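Local coordinates for glycosyl hydrolase family 2, TIM barrel domain protein (Parabacteroides merdae ATCC 43184, PDB 6DXU) that probably hydrolyses beta-D-glucuronide conjugates, as a gut bacterial beta-glucuronidase of glycoside hydrolase family 2, at residues V752-K757 and L763-Q768; K656-Y661 and N702-V707; E49-A54 and P163-C168; I108-D113 and T119-Y124. One frame throughout, in Å; residues are numbered along the deposited sequence.

Contact 1. Residues V752-K757 and L763-Q768; sequences VQLIDK and LSSKKQ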
loop_
_atom_site.group_PDB
_atom_site.type_symbol
_atom_site.label_atom_id
_atom_site.label_comp_id
_atom_site.label_asym_id
_atom_site.label_seq_id
_atom_site.Cartn_x
_atom_site.Cartn_y
_atom_site.Cartn_z
ATOM N N VAL D 752 1.735 16.050 -58.883
ATOM C CA VAL D 752 1.691 14.747 -59.533
ATOM C C VAL D 752 0.375 14.656 -60.283
ATOM O O VAL D 752 -0.678 15.008 -59.737
ATOM C CB VAL D 752 1.806 13.602 -58.510
ATOM C CG1 VAL D 752 1.651 12.249 -59.197
ATOM C CG2 VAL D 752 3.117 13.696 -57.759
ATOM N N GLN D 753 0.425 14.182 -61.527
ATOM C CA GLN D 753 -0.783 13.935 -62.307
ATOM C C GLN D 753 -0.743 12.506 -62.828
ATOM O O GLN D 753 0.183 12.127 -63.554
ATOM C CB GLN D 753 -0.916 14.933 -63.465
ATOM C CG GLN D 753 -2.115 14.672 -64.365
ATOM C CD GLN D 753 -3.447 14.898 -63.663
ATOM O OE1 GLN D 753 -3.731 16.004 -63.212
ATOM N NE2 GLN D 753 -4.274 13.859 -63.589
ATOM N N LEU D 754 -1.751 11.722 -62.476
ATOM C CA LEU D 754 -1.879 10.380 -63.026
ATOM C C LEU D 754 -2.437 10.463 -64.447
ATOM O O LEU D 754 -3.428 11.154 -64.700
ATOM C CB LEU D 754 -2.787 9.529 -62.142
ATOM C CG LEU D 754 -2.217 9.214 -60.761
ATOM C CD1 LEU D 754 -3.322 8.855 -59.770
ATOM C CD2 LEU D 754 -1.237 8.059 -60.872
ATOM N N ILE D 755 -1.803 9.750 -65.371
ATOM C CA ILE D 755 -2.181 9.772 -66.778
ATOM C C ILE D 755 -2.298 8.337 -67.259
ATOM O O ILE D 755 -1.746 7.414 -66.657
ATOM C CB ILE D 755 -1.161 10.537 -67.633
ATOM C CG1 ILE D 755 0.214 9.868 -67.518
ATOM C CG2 ILE D 755 -1.118 12.012 -67.237
ATOM C CD1 ILE D 755 1.287 10.496 -68.387
ATOM N N ASP D 756 -3.040 8.148 -68.347
ATOM C CA ASP D 756 -3.190 6.808 -68.892
ATOM C C ASP D 756 -2.093 6.565 -69.927
ATOM O O ASP D 756 -1.226 7.412 -70.151
ATOM C CB ASP D 756 -4.593 6.608 -69.466
ATOM C CG ASP D 756 -4.856 7.430 -70.735
ATOM O OD1 ASP D 756 -3.933 8.070 -71.294
ATOM O OD2 ASP D 756 -6.029 7.437 -71.160
ATOM N N LYS D 757 -2.140 5.398 -70.578
ATOM C CA LYS D 757 -1.098 5.017 -71.534
ATOM C C LYS D 757 -0.998 5.971 -72.721
ATOM O O LYS D 757 0.048 6.012 -73.381
ATOM C CB LYS D 757 -1.349 3.592 -72.033
ATOM C CG LYS D 757 -2.596 3.453 -72.884
ATOM C CD LYS D 757 -2.996 1.995 -73.040
ATOM C CE LYS D 757 -4.208 1.847 -73.953
ATOM N NZ LYS D 757 -4.653 0.426 -74.085
ATOM N N LEU D 763 -8.948 11.785 -64.653
ATOM C CA LEU D 763 -9.585 12.764 -63.783
ATOM C C LEU D 763 -10.474 12.156 -62.700
ATOM O O LEU D 763 -10.922 12.898 -61.820
ATOM C CB LEU D 763 -10.407 13.742 -64.616
ATOM C CG LEU D 763 -9.562 14.604 -65.552
ATOM C CD1 LEU D 763 -10.461 15.463 -66.430
ATOM C CD2 LEU D 763 -8.571 15.460 -64.748
ATOM N N SER D 764 -10.764 10.859 -62.734
ATOM C CA SER D 764 -11.571 10.246 -61.686
ATOM C C SER D 764 -10.742 9.385 -60.747
ATOM O O SER D 764 -11.306 8.722 -59.859
ATOM C CB SER D 764 -12.708 9.427 -62.296
ATOM O OG SER D 764 -12.186 8.348 -63.036
ATOM N N SER D 765 -9.419 9.397 -60.897
ATOM C CA SER D 765 -8.578 8.490 -60.125
ATOM C C SER D 765 -8.529 8.871 -58.648
ATOM O O SER D 765 -8.377 10.053 -58.294
ATOM C CB SER D 765 -7.154 8.460 -60.698
ATOM O OG SER D 765 -6.334 7.603 -59.915
ATOM N N LYS D 766 -8.626 7.849 -57.793
ATOM C CA LYS D 766 -8.416 7.957 -56.354
ATOM C C LYS D 766 -7.223 7.167 -55.886
ATOM O O LYS D 766 -7.098 6.887 -54.687
ATOM C CB LYS D 766 -9.614 7.483 -55.580
ATOM C CG LYS D 766 -10.678 8.362 -55.887
ATOM C CD LYS D 766 -11.898 7.830 -55.277
ATOM C CE LYS D 766 -12.992 8.856 -55.280
ATOM N NZ LYS D 766 -13.698 8.546 -54.112
ATOM N N LYS D 767 -6.331 6.822 -56.807
ATOM C CA LYS D 767 -5.204 5.951 -56.504
ATOM C C LYS D 767 -4.268 6.587 -55.479
ATOM O O LYS D 767 -4.014 7.795 -55.502
ATOM C CB LYS D 767 -4.441 5.666 -57.791
ATOM C CG LYS D 767 -3.803 4.296 -57.840
ATOM C CD LYS D 767 -3.262 4.042 -59.252
ATOM C CE LYS D 767 -2.199 2.965 -59.244
ATOM N NZ LYS D 767 -2.646 1.823 -58.470
ATOM N N GLN D 768 -3.738 5.767 -54.579
ATOM C CA GLN D 768 -2.842 6.304 -53.572
ATOM C C GLN D 768 -1.477 6.633 -54.171
ATOM O O GLN D 768 -0.910 5.856 -54.942
ATOM C CB GLN D 768 -2.676 5.330 -52.400
ATOM C CG GLN D 768 -1.994 6.029 -51.212
ATOM C CD GLN D 768 -1.716 5.127 -50.025
ATOM O OE1 GLN D 768 -2.308 5.297 -48.956
ATOM N NE2 GLN D 768 -0.795 4.187 -50.195
#
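Between L754 and S765 no ring or other flat group takes part. The one amide beside them, that of Q753, works in its own plane: Q753 NE2 gives L754 O a nearly straight bond of 3.0 Å (178°). The donor stands tilted by 28° from the plane of that carbonyl. The contact itself is made by a single methyl. L754 CD1 lies 3.3 Å from S765 OG, and the same L754 CD1 lies 3.9 Å from K767 CB. The leucine and lysine side chains cross at about a right angle, and the rest of K767 leads off to bond E817 O through NZ. S765 OG stands opposite its own backbone N (chi1 178°) and accepts from K767 N at 3.2 Å, an ST turn. It is also hydrogen-bonded to E733. With an alanine here, the K767 backbone N–H and the E733 carboxylate would probably each lose a partner, and the turn would be freer to shift. K766, inside this turn, lines the pocket that holds bicine. The contact joins strand 747-755 to the loop before strand 768-775 in the family 2 C-terminal domain 5. The buried hydroxyl has two polar partners, which probably lets it sit against a leucine methyl.

Contact 2. Residues K656-Y661 and N702-V707; sequences KEILVY and NEIRAV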
loop_
_atom_site.group_PDB
_atom_site.type_symbol
_atom_site.label_atom_id
_atom_site.label_comp_id
_atom_site.label_asym_id
_atom_site.label_seq_id
_atom_site.Cartn_x
_atom_site.Cartn_y
_atom_site.Cartn_z
ATOM N N LYS D 656 -22.857 22.017 -68.528
ATOM C CA LYS D 656 -22.420 21.603 -67.204
ATOM C C LYS D 656 -23.115 22.423 -66.133
ATOM O O LYS D 656 -23.258 23.645 -66.262
ATOM C CB LYS D 656 -20.907 21.761 -67.066
ATOM C CG LYS D 656 -20.117 21.081 -68.167
ATOM C CD LYS D 656 -20.426 19.596 -68.231
ATOM C CE LYS D 656 -20.020 18.896 -66.949
ATOM N NZ LYS D 656 -20.116 17.421 -67.054
ATOM N N GLU D 657 -23.505 21.749 -65.057
ATOM C CA GLU D 657 -24.125 22.439 -63.937
ATOM C C GLU D 657 -23.083 23.250 -63.175
ATOM O O GLU D 657 -21.994 22.752 -62.860
ATOM C CB GLU D 657 -24.797 21.434 -63.008
ATOM C CG GLU D 657 -25.589 22.088 -61.881
ATOM C CD GLU D 657 -26.445 21.081 -61.122
ATOM O OE1 GLU D 657 -25.896 20.074 -60.649
ATOM O OE2 GLU D 657 -27.672 21.293 -61.006
ATOM N N ILE D 658 -23.413 24.511 -62.909
ATOM C CA ILE D 658 -22.603 25.411 -62.100
ATOM C C ILE D 658 -23.462 25.862 -60.927
ATOM O O ILE D 658 -24.579 26.355 -61.130
ATOM C CB ILE D 658 -22.114 26.627 -62.912
ATOM C CG1 ILE D 658 -21.196 26.172 -64.060
ATOM C CG2 ILE D 658 -21.406 27.629 -62.006
ATOM C CD1 ILE D 658 -20.809 27.306 -65.008
ATOM N N LEU D 659 -22.956 25.662 -59.709
ATOM C CA LEU D 659 -23.633 26.059 -58.482
ATOM C C LEU D 659 -22.940 27.277 -57.895
ATOM O O LEU D 659 -21.709 27.349 -57.873
ATOM C CB LEU D 659 -23.622 24.914 -57.448
ATOM C CG LEU D 659 -24.182 23.564 -57.882
ATOM C CD1 LEU D 659 -24.110 22.551 -56.741
ATOM C CD2 LEU D 659 -25.608 23.725 -58.395
ATOM N N VAL D 660 -23.724 28.227 -57.400
ATOM C CA VAL D 660 -23.196 29.393 -56.702
ATOM C C VAL D 660 -23.818 29.432 -55.313
ATOM O O VAL D 660 -25.047 29.366 -55.177
ATOM C CB VAL D 660 -23.473 30.692 -57.480
ATOM C CG1 VAL D 660 -23.059 31.912 -56.669
ATOM C CG2 VAL D 660 -22.728 30.652 -58.815
ATOM N N TYR D 661 -22.972 29.511 -54.285
ATOM C CA TYR D 661 -23.437 29.617 -52.901
ATOM C C TYR D 661 -23.273 31.066 -52.466
ATOM O O TYR D 661 -22.158 31.593 -52.410
ATOM C CB TYR D 661 -22.709 28.612 -51.995
ATOM C CG TYR D 661 -23.280 27.239 -52.244
ATOM C CD1 TYR D 661 -24.490 26.863 -51.674
ATOM C CD2 TYR D 661 -22.680 26.361 -53.142
ATOM C CE1 TYR D 661 -25.062 25.630 -51.938
ATOM C CE2 TYR D 661 -23.239 25.117 -53.409
ATOM C CZ TYR D 661 -24.439 24.764 -52.802
ATOM O OH TYR D 661 -25.019 23.546 -53.065
ATOM N N ASN D 702 -11.584 28.156 -69.084
ATOM C CA ASN D 702 -12.797 28.958 -68.989
ATOM C C ASN D 702 -12.733 29.852 -67.760
ATOM O O ASN D 702 -12.183 29.466 -66.727
ATOM C CB ASN D 702 -14.040 28.079 -68.907
ATOM C CG ASN D 702 -14.218 27.226 -70.139
ATOM O OD1 ASN D 702 -14.979 27.575 -71.043
ATOM N ND2 ASN D 702 -13.511 26.112 -70.192
ATOM N N GLU D 703 -13.324 31.040 -67.858
ATOM C CA GLU D 703 -13.428 31.935 -66.711
ATOM C C GLU D 703 -14.894 32.099 -66.355
ATOM O O GLU D 703 -15.697 32.517 -67.191
ATOM C CB GLU D 703 -12.768 33.294 -66.968
ATOM C CG GLU D 703 -12.998 34.307 -65.830
ATOM C CD GLU D 703 -12.150 35.565 -65.974
ATOM O OE1 GLU D 703 -10.907 35.405 -66.005
ATOM O OE2 GLU D 703 -12.706 36.693 -66.039
ATOM N N ILE D 704 -15.237 31.743 -65.118
ATOM C CA ILE D 704 -16.599 31.818 -64.608
ATOM C C ILE D 704 -16.649 32.926 -63.575
ATOM O O ILE D 704 -15.852 32.941 -62.629
ATOM C CB ILE D 704 -17.055 30.474 -64.011
ATOM C CG1 ILE D 704 -16.948 29.369 -65.064
ATOM C CG2 ILE D 704 -18.474 30.582 -63.447
ATOM C CD1 ILE D 704 -15.727 28.487 -64.915
ATOM N N ARG D 705 -17.572 33.860 -63.767
ATOM C CA ARG D 705 -17.712 35.011 -62.898
ATOM C C ARG D 705 -19.159 35.110 -62.451
ATOM O O ARG D 705 -20.083 34.866 -63.233
ATOM C CB ARG D 705 -17.265 36.305 -63.620
ATOM C CG ARG D 705 -17.410 37.576 -62.782
ATOM C CD ARG D 705 -16.954 38.810 -63.557
ATOM N NE ARG D 705 -15.572 38.688 -64.012
ATOM C CZ ARG D 705 -14.525 39.182 -63.357
ATOM N NH1 ARG D 705 -14.706 39.838 -62.215
ATOM N NH2 ARG D 705 -13.297 39.017 -63.836
ATOM N N ALA D 706 -19.352 35.471 -61.191
ATOM C CA ALA D 706 -20.678 35.597 -60.620
ATOM C C ALA D 706 -20.745 36.958 -59.955
ATOM O O ALA D 706 -19.824 37.343 -59.231
ATOM C CB ALA D 706 -20.959 34.465 -59.616
ATOM N N VAL D 707 -21.822 37.693 -60.212
ATOM C CA VAL D 707 -22.020 39.020 -59.647
ATOM C C VAL D 707 -23.337 39.003 -58.897
ATOM O O VAL D 707 -24.365 38.601 -59.453
ATOM C CB VAL D 707 -22.023 40.116 -60.735
ATOM C CG1 VAL D 707 -22.210 41.500 -60.096
ATOM C CG2 VAL D 707 -20.742 40.064 -61.544
#
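I658 lays its CD1 against CG2 of I704, with I658 CD1 and I704 CG2 4.3 Å apart. The I658 chain is extended (chi2 173°), which carries this methyl across to the other strand. On I704 the short branch does the touching. Two residues on, V660 CG2 meets A706 CB, also at 4.3 Å. The V660 methyl in question is the one beside the backbone N; CG1 stands anti to that nitrogen (chi1 174°). The backbones draw together along the contact. I658 CA and I704 CA are 9.1 Å apart, while V660 CA and A706 CA are 7.8 Å apart, as suits the small side chain of alanine. No hydrogen bond joins the two strands, and all four touching residues are buried. Y697 packs on both isoleucines, and I638 packs on both V660 and A706. The alternate residues of 702-707 turn to the other side. There R705 NH2 and E703 OE2 form a salt bridge of 3.3 Å. The oxygen is met from above the carboxylate plane, 46° out of it. E703 and R705 both rest on V720 of strand 715-726. Strand 655-662 belongs to a three-stranded antiparallel sheet and strand 700-710 to a five-stranded mixed one. Apolar side chains meeting between two facing sheets, without backbone bonds, are consistent with the core of a beta sandwich, here in the DUF4982 region.

Contact 3. Residues E49-A54 and P163-C168; sequences EAVRPA and PLSIRC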
loop_
_atom_site.group_PDB
_atom_site.type_symbol
_atom_site.label_atom_id
_atom_site.label_comp_id
_atom_site.label_asym_id
_atom_site.label_seq_id
_atom_site.Cartn_x
_atom_site.Cartn_y
_atom_site.Cartn_z
ATOM N N GLU D 49 17.479 11.070 -12.735
ATOM C CA GLU D 49 18.027 11.162 -14.083
ATOM C C GLU D 49 17.739 12.513 -14.723
ATOM O O GLU D 49 18.480 12.934 -15.618
ATOM C CB GLU D 49 17.489 10.032 -14.970
ATOM C CG GLU D 49 17.996 8.631 -14.564
ATOM C CD GLU D 49 17.793 7.578 -15.657
ATOM O OE1 GLU D 49 16.815 7.690 -16.423
ATOM O OE2 GLU D 49 18.591 6.610 -15.718
ATOM N N ALA D 50 16.687 13.202 -14.293
ATOM C CA ALA D 50 16.372 14.497 -14.874
ATOM C C ALA D 50 17.268 15.614 -14.357
ATOM O O ALA D 50 17.428 16.630 -15.057
ATOM C CB ALA D 50 14.905 14.864 -14.611
ATOM N N VAL D 51 17.856 15.458 -13.170
ATOM C CA VAL D 51 18.541 16.552 -12.483
ATOM C C VAL D 51 19.984 16.225 -12.111
ATOM O O VAL D 51 20.687 17.098 -11.587
ATOM C CB VAL D 51 17.766 16.987 -11.223
ATOM C CG1 VAL D 51 16.378 17.501 -11.607
ATOM C CG2 VAL D 51 17.668 15.828 -10.223
ATOM N N ARG D 52 20.459 15.006 -12.365
ATOM C CA ARG D 52 21.802 14.639 -11.936
ATOM C C ARG D 52 22.868 15.341 -12.781
ATOM O O ARG D 52 22.623 15.710 -13.936
ATOM C CB ARG D 52 21.991 13.122 -12.030
ATOM C CG ARG D 52 21.912 12.552 -13.456
ATOM C CD ARG D 52 22.039 11.035 -13.385
ATOM N NE ARG D 52 21.828 10.370 -14.665
ATOM C CZ ARG D 52 21.851 9.050 -14.801
ATOM N NH1 ARG D 52 22.093 8.288 -13.738
ATOM N NH2 ARG D 52 21.624 8.494 -15.982
ATOM N N PRO D 53 24.074 15.527 -12.233
ATOM C CA PRO D 53 25.163 16.080 -13.053
ATOM C C PRO D 53 25.456 15.178 -14.248
ATOM O O PRO D 53 25.427 13.947 -14.145
ATOM C CB PRO D 53 26.359 16.138 -12.091
ATOM C CG PRO D 53 25.814 15.907 -10.719
ATOM C CD PRO D 53 24.495 15.207 -10.859
ATOM N N ALA D 54 25.741 15.806 -15.391
ATOM C CA ALA D 54 25.972 15.092 -16.642
ATOM C C ALA D 54 27.049 15.829 -17.424
ATOM O O ALA D 54 26.802 16.931 -17.923
ATOM C CB ALA D 54 24.680 14.986 -17.460
ATOM N N PRO D 163 15.237 23.529 -11.119
ATOM C CA PRO D 163 14.879 22.531 -12.129
ATOM C C PRO D 163 13.444 22.078 -11.915
ATOM O O PRO D 163 13.069 21.615 -10.834
ATOM C CB PRO D 163 15.882 21.389 -11.887
ATOM C CG PRO D 163 16.296 21.544 -10.473
ATOM C CD PRO D 163 16.156 22.994 -10.099
ATOM N N LEU D 164 12.662 22.180 -12.976
ATOM C CA LEU D 164 11.283 21.733 -13.020
ATOM C C LEU D 164 11.243 20.599 -14.026
ATOM O O LEU D 164 11.660 20.780 -15.174
ATOM C CB LEU D 164 10.358 22.883 -13.447
ATOM C CG LEU D 164 8.897 22.525 -13.716
ATOM C CD1 LEU D 164 8.238 21.980 -12.467
ATOM C CD2 LEU D 164 8.119 23.746 -14.249
ATOM N N SER D 165 10.770 19.434 -13.597
ATOM C CA SER D 165 10.682 18.272 -14.466
ATOM C C SER D 165 9.252 17.776 -14.387
ATOM O O SER D 165 8.693 17.666 -13.291
ATOM C CB SER D 165 11.665 17.158 -14.035
ATOM O OG SER D 165 12.968 17.703 -13.837
ATOM N N ILE D 166 8.661 17.481 -15.540
ATOM C CA ILE D 166 7.251 17.122 -15.615
ATOM C C ILE D 166 7.147 15.860 -16.453
ATOM O O ILE D 166 7.686 15.798 -17.561
ATOM C CB ILE D 166 6.403 18.253 -16.227
ATOM C CG1 ILE D 166 6.463 19.506 -15.337
ATOM C CG2 ILE D 166 4.965 17.771 -16.413
ATOM C CD1 ILE D 166 5.867 20.809 -15.977
ATOM N N ARG D 167 6.482 14.851 -15.916
ATOM C CA ARG D 167 6.215 13.622 -16.640
ATOM C C ARG D 167 4.763 13.654 -17.088
ATOM O O ARG D 167 3.871 13.883 -16.267
ATOM C CB ARG D 167 6.490 12.406 -15.741
ATOM C CG ARG D 167 6.274 11.034 -16.407
ATOM C CD ARG D 167 6.374 9.939 -15.313
ATOM N NE ARG D 167 6.453 8.571 -15.830
ATOM C CZ ARG D 167 5.402 7.776 -16.033
ATOM N NH1 ARG D 167 4.173 8.222 -15.815
ATOM N NH2 ARG D 167 5.582 6.526 -16.455
ATOM N N CYS D 168 4.526 13.463 -18.385
ATOM C CA CYS D 168 3.177 13.309 -18.908
ATOM C C CYS D 168 3.045 11.912 -19.488
ATOM O O CYS D 168 3.999 11.364 -20.040
ATOM C CB CYS D 168 2.833 14.356 -20.001
ATOM S SG CYS D 168 2.703 16.035 -19.380
#
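A50 and V51, in the short, weakly bonded helix 48-51, rest on P163 and S165 of strand 162-169, in the beta sandwich of the sugar binding domain. E49 comes first; it does not touch the strand and forms a salt bridge with R172 of the second subunit. A50 follows. Its CB is 3.5 Å from S165 OG, a methyl against a hydroxyl with no hydrogen bond. V51 adds the apolar part: V51 CG1 packs on P163 CB at 3.9 Å, the two side chains crossing at about a right angle. This methyl lies opposite the carbonyl carbon of V51 and also comes within 4.1 Å of S165 OG. One methyl thus touches two alternate residues of the strand. L164, between them, points the other way and packs on W37 and V121. The V51 carbonyl oxygen is held by R157. R52 follows the helix and reaches the second subunit, where it forms a salt bridge with D436 of that subunit, so the helix stands between the sheet and the subunit interface. E49 and R52 also pair with each other. R52 NH2 is 3.6 Å from E49 OE2, but no N–H points at that oxygen. Instead E49 CG lies over the centre of the R52 guanidinium, 3.8 Å above its plane.

Contact 4. Residues I108-D113 and T119-Y124; sequences IVLDFD and TDVYVY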
loop_
_atom_site.group_PDB
_atom_site.type_symbol
_atom_site.label_atom_id
_atom_site.label_comp_id
_atom_site.label_asym_id
_atom_site.label_seq_id
_atom_site.Cartn_x
_atom_site.Cartn_y
_atom_site.Cartn_z
ATOM N N ILE D 108 4.314 30.961 -5.459
ATOM C CA ILE D 108 4.673 30.537 -6.808
ATOM C C ILE D 108 3.753 29.381 -7.165
ATOM O O ILE D 108 3.819 28.313 -6.532
ATOM C CB ILE D 108 6.139 30.071 -6.879
ATOM C CG1 ILE D 108 7.077 31.105 -6.267
ATOM C CG2 ILE D 108 6.541 29.785 -8.316
ATOM C CD1 ILE D 108 8.434 30.509 -5.886
ATOM N N VAL D 109 2.923 29.561 -8.188
ATOM C CA VAL D 109 1.959 28.540 -8.568
ATOM C C VAL D 109 2.190 28.170 -10.027
ATOM O O VAL D 109 2.331 29.051 -10.885
ATOM C CB VAL D 109 0.509 29.007 -8.337
ATOM C CG1 VAL D 109 -0.468 27.991 -8.877
ATOM C CG2 VAL D 109 0.258 29.242 -6.846
ATOM N N LEU D 110 2.212 26.871 -10.306
ATOM C CA LEU D 110 2.192 26.366 -11.671
ATOM C C LEU D 110 0.746 26.093 -12.041
ATOM O O LEU D 110 0.072 25.310 -11.370
ATOM C CB LEU D 110 3.012 25.085 -11.806
ATOM C CG LEU D 110 4.513 25.156 -11.543
ATOM C CD1 LEU D 110 5.105 23.726 -11.543
ATOM C CD2 LEU D 110 5.204 26.047 -12.555
ATOM N N ASP D 111 0.270 26.742 -13.097
ATOM C CA ASP D 111 -1.133 26.685 -13.484
ATOM C C ASP D 111 -1.207 26.017 -14.849
ATOM O O ASP D 111 -0.774 26.597 -15.849
ATOM C CB ASP D 111 -1.727 28.098 -13.504
ATOM C CG ASP D 111 -3.160 28.134 -14.007
ATOM O OD1 ASP D 111 -3.873 27.122 -13.863
ATOM O OD2 ASP D 111 -3.571 29.186 -14.535
ATOM N N PHE D 112 -1.755 24.803 -14.888
ATOM C CA PHE D 112 -1.837 24.003 -16.113
ATOM C C PHE D 112 -3.188 24.255 -16.774
ATOM O O PHE D 112 -4.224 23.855 -16.235
ATOM C CB PHE D 112 -1.691 22.511 -15.795
ATOM C CG PHE D 112 -0.324 22.101 -15.294
ATOM C CD1 PHE D 112 0.034 22.293 -13.967
ATOM C CD2 PHE D 112 0.591 21.490 -16.145
ATOM C CE1 PHE D 112 1.286 21.906 -13.497
ATOM C CE2 PHE D 112 1.860 21.090 -15.673
ATOM C CZ PHE D 112 2.200 21.306 -14.358
ATOM N N ASP D 113 -3.186 24.881 -17.963
ATOM C CA ASP D 113 -4.419 24.957 -18.746
ATOM C C ASP D 113 -4.916 23.569 -19.128
ATOM O O ASP D 113 -6.123 23.368 -19.308
ATOM C CB ASP D 113 -4.214 25.786 -20.021
ATOM C CG ASP D 113 -4.224 27.284 -19.776
ATOM O OD1 ASP D 113 -4.184 27.705 -18.600
ATOM O OD2 ASP D 113 -4.250 28.039 -20.781
ATOM N N THR D 119 -0.241 13.348 -15.279
ATOM C CA THR D 119 0.910 14.232 -15.178
ATOM C C THR D 119 1.456 14.188 -13.758
ATOM O O THR D 119 0.689 14.148 -12.795
ATOM C CB THR D 119 0.525 15.682 -15.575
ATOM O OG1 THR D 119 -0.023 15.686 -16.900
ATOM C CG2 THR D 119 1.736 16.612 -15.525
ATOM N N ASP D 120 2.784 14.167 -13.634
ATOM C CA ASP D 120 3.456 14.248 -12.346
ATOM C C ASP D 120 4.513 15.339 -12.432
ATOM O O ASP D 120 5.243 15.429 -13.420
ATOM C CB ASP D 120 4.075 12.896 -11.942
ATOM C CG ASP D 120 3.015 11.867 -11.600
ATOM O OD1 ASP D 120 2.508 11.890 -10.458
ATOM O OD2 ASP D 120 2.642 11.080 -12.490
ATOM N N VAL D 121 4.605 16.155 -11.384
ATOM C CA VAL D 121 5.396 17.376 -11.400
ATOM C C VAL D 121 6.452 17.286 -10.318
ATOM O O VAL D 121 6.130 16.967 -9.170
ATOM C CB VAL D 121 4.494 18.602 -11.172
ATOM C CG1 VAL D 121 5.291 19.899 -11.268
ATOM C CG2 VAL D 121 3.368 18.571 -12.162
ATOM N N TYR D 122 7.700 17.636 -10.666
ATOM C CA TYR D 122 8.817 17.563 -9.730
ATOM C C TYR D 122 9.560 18.888 -9.673
ATOM O O TYR D 122 9.848 19.498 -10.709
ATOM C CB TYR D 122 9.813 16.477 -10.123
ATOM C CG TYR D 122 9.229 15.104 -10.113
ATOM C CD1 TYR D 122 8.515 14.640 -11.200
ATOM C CD2 TYR D 122 9.379 14.265 -8.996
ATOM C CE1 TYR D 122 7.969 13.367 -11.194
ATOM C CE2 TYR D 122 8.843 12.989 -8.990
ATOM C CZ TYR D 122 8.132 12.555 -10.099
ATOM O OH TYR D 122 7.584 11.295 -10.125
ATOM N N VAL D 123 9.875 19.315 -8.458
ATOM C CA VAL D 123 10.799 20.416 -8.204
ATOM C C VAL D 123 12.065 19.793 -7.629
ATOM O O VAL D 123 12.031 19.214 -6.536
ATOM C CB VAL D 123 10.187 21.446 -7.240
ATOM C CG1 VAL D 123 11.253 22.445 -6.795
ATOM C CG2 VAL D 123 8.983 22.150 -7.898
ATOM N N TYR D 124 13.176 19.898 -8.367
ATOM C CA TYR D 124 14.367 19.094 -8.095
ATOM C C TYR D 124 13.932 17.631 -7.971
ATOM O O TYR D 124 13.324 17.099 -8.904
ATOM C CB TYR D 124 15.104 19.602 -6.846
ATOM C CG TYR D 124 16.508 19.053 -6.681
ATOM C CD1 TYR D 124 17.415 19.038 -7.741
ATOM C CD2 TYR D 124 16.903 18.493 -5.473
ATOM C CE1 TYR D 124 18.705 18.505 -7.576
ATOM C CE2 TYR D 124 18.170 17.956 -5.301
ATOM C CZ TYR D 124 19.066 17.968 -6.346
ATOM O OH TYR D 124 20.324 17.426 -6.145
#
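V121 stands between L110 and F112 and gives one methyl to each. V121 CG1 meets L110 CD1 at 3.8 Å, while V121 CG2 meets F112 CZ at 3.7 Å. The valine torsion explains the split. CG1 is anti to the backbone N (chi1 -177°) and CG2 is anti to the carbonyl carbon, so the two methyls spread along the direction of the strand. L110 comes down with its CD1 branch, at a slant to the valine. F112 runs past V121 in the opposite direction and touches it with the far end of its ring; F112 CE1 is a little farther, 4.2 Å from V121 CG2. Two residues before V121, T119 CG2 is 4.5 Å from F112 CE2, a looser contact. The ring of F112 is also stacked with that of W138, which probably helps to fix how it is turned. L164 of strand 162-169 packs on both L110 and V121. The contact is apolar throughout, and its four touching residues are buried. The segment axes come no closer than 11.2 Å, and their directions differ by 157°, nearly antiparallel. Yet no hydrogen bond joins them, for each strand is bonded within its own sheet: 107-112 pairs with 138-141 and 194-199, and 118-123 with 162-169 and 126-132. Two sheets packed through such a core form a beta sandwich, consistent with the jelly-roll fold of the family 2 sugar binding domain.

How the contacts relate
From the N terminus, segment 49-54 comes first and waits 108 residues for its partner, 163-168. Contact 4 falls wholly within that span and closes a loop of only five residues. Contacts 3 and 4 have centres about 13 Å apart and share a sheet: strands 118-123 and 162-169 are neighbours, with S165 O 2.8 Å from Y122 N. Together they tie the helix, one sheet and then the other of the sugar binding domain. Much later, contact 2 closes a 40-residue loop between the two sheets of the DUF4982 region. Contact 1 closes a short one in the C-terminal domain, between strand 747-755 and the loop that follows it. These two follow in series, centres about 26 Å apart, without touching. No loops cross.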